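Local coordinates for glucuronoarabinoxylan endo-1,4-beta-xylanase (Clostridium papyrosolvens, PDB 4FMV), which probably hydrolyses internal beta-1,4 linkages of xylan as the catalytic domain of a family 30, subfamily 8 glycoside hydrolase, at residues Q141-P144 with D145-Q148. Sequence-based numbering, arbitrary orientation.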
loop_
_atom_site.group_PDB
_atom_site.type_symbol
_atom_site.label_atom_id
_atom_site.label_comp_id
_atom_site.label_asym_id
_atom_site.label_seq_id
_atom_site.Cartn_x
_atom_site.Cartn_y
_atom_site.Cartn_z
ATOM N N GLN A 141 13.727 -0.258 -7.437
ATOM C CA GLN A 141 13.741 1.182 -7.663
ATOM C C GLN A 141 12.360 1.818 -7.459
ATOM O O GLN A 141 11.357 1.305 -7.979
ATOM C CB GLN A 141 14.216 1.444 -9.124
ATOM C CG GLN A 141 14.129 2.939 -9.574
ATOM C CD GLN A 141 15.142 3.850 -8.886
ATOM O OE1 GLN A 141 16.330 3.534 -8.841
ATOM N NE2 GLN A 141 14.670 5.008 -8.355
ATOM N N ASN A 142 12.319 2.987 -6.832
ATOM C CA ASN A 142 11.126 3.827 -6.857
ATOM C C ASN A 142 10.958 4.544 -8.209
ATOM O O ASN A 142 11.867 5.249 -8.654
ATOM C CB ASN A 142 11.219 4.905 -5.782
ATOM C CG ASN A 142 9.988 5.782 -5.755
ATOM O OD1 ASN A 142 8.916 5.317 -5.364
ATOM N ND2 ASN A 142 10.116 7.043 -6.199
ATOM N N GLU A 143 9.791 4.399 -8.829
ATOM C CA GLU A 143 9.451 5.116 -10.073
ATOM C C GLU A 143 10.603 5.227 -11.063
ATOM O O GLU A 143 11.013 6.337 -11.422
ATOM C CB GLU A 143 8.870 6.503 -9.759
ATOM C CG GLU A 143 7.639 6.401 -8.846
ATOM C CD GLU A 143 6.891 7.699 -8.684
ATOM O OE1 GLU A 143 7.294 8.697 -9.291
ATOM O OE2 GLU A 143 5.897 7.714 -7.934
ATOM N N PRO A 144 11.117 4.073 -11.521
ATOM C CA PRO A 144 12.210 4.049 -12.492
ATOM C C PRO A 144 11.783 4.724 -13.777
ATOM O O PRO A 144 12.647 5.088 -14.576
ATOM C CB PRO A 144 12.387 2.557 -12.765
ATOM C CG PRO A 144 10.992 1.977 -12.505
ATOM C CD PRO A 144 10.596 2.722 -11.250
ATOM N N ASP A 145 10.469 4.804 -14.003
ATOM C CA ASP A 145 9.899 5.457 -15.201
ATOM C C ASP A 145 9.395 6.898 -15.009
ATOM O O ASP A 145 8.794 7.442 -15.929
ATOM C CB ASP A 145 8.803 4.591 -15.829
ATOM C CG ASP A 145 7.684 4.273 -14.847
ATOM O OD1 ASP A 145 7.809 4.665 -13.663
ATOM O OD2 ASP A 145 6.685 3.644 -15.260
ATOM N N TYR A 146 9.499 7.497 -13.820
ATOM C CA TYR A 146 9.467 8.941 -13.834
ATOM C C TYR A 146 10.633 9.372 -12.972
ATOM O O TYR A 146 10.445 9.904 -11.888
ATOM C CB TYR A 146 8.164 9.219 -13.063
ATOM C CG TYR A 146 7.538 10.577 -13.168
ATOM C CD1 TYR A 146 6.794 10.927 -14.281
ATOM C CD2 TYR A 146 7.652 11.495 -12.129
ATOM C CE1 TYR A 146 6.202 12.160 -14.378
ATOM C CE2 TYR A 146 7.069 12.749 -12.222
ATOM C CZ TYR A 146 6.340 13.071 -13.347
ATOM O OH TYR A 146 5.740 14.312 -13.463
ATOM N N ALA A 147 11.791 9.423 -13.604
ATOM C CA ALA A 147 13.084 9.576 -12.914
ATOM C C ALA A 147 13.848 10.866 -13.043
ATOM O O ALA A 147 15.038 10.876 -12.756
ATOM C CB ALA A 147 13.985 8.343 -13.016
ATOM N N GLN A 148 13.255 11.877 -13.667
ATOM C CA GLN A 148 14.029 13.066 -14.008
ATOM C C GLN A 148 14.837 13.570 -12.800
ATOM O O GLN A 148 15.925 14.126 -12.953
ATOM C CB GLN A 148 13.117 14.169 -14.540
ATOM C CG GLN A 148 13.902 15.375 -15.077
ATOM C CD GLN A 148 13.007 16.560 -15.402
ATOM O OE1 GLN A 148 13.178 17.665 -14.856
ATOM N NE2 GLN A 148 12.042 16.336 -16.289
#
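E143 and Y146 close a type I beta turn with P144 and D145 at its corners. Y146 N donates to E143 O over 3.1 Å in a bent hydrogen bond, its N-H...O angle 144°, and W150 NE1 is a second donor to the same oxygen. Along the E143 side chain, CB stands 4.4 Å from D145 OD1, a loose approach. CG is turned opposite the carbonyl carbon (chi1 -57°), and the rest of the chain is stretched out, so that the carboxylate runs beside the Y146 side chain. Here OE1 meets Y146 CB at 3.9 Å and Y146 CD2 at 4.0 Å; carboxylate and ring planes are 76° apart. OE2, the other oxygen, is hydrogen-bonded to H205 ND1, which helps fix the rotation of the group. At the second corner, CG of D145 is tucked between its own N and C, which brings OD1 to 3.9 Å from E143 C. That oxygen is also bonded to F179 N and OD2 to S178 OG, tying the turn to the end of strand 172-178, while the Y146 ring stacks on F179. Past the turn, A147 CB packs 3.8 Å from P144 O. On the approach to it, Q141 NE2 binds N142 O at 2.8 Å, the acceptor lying in the amide plane of Q141. The Asn-Glu-Pro sequence lies just beyond the end of strand 137-139, the fourth strand of the (beta/alpha)8 barrel, consistent with E143 being the general acid/base that clan GH-A glycosidases carry at the end of this strand.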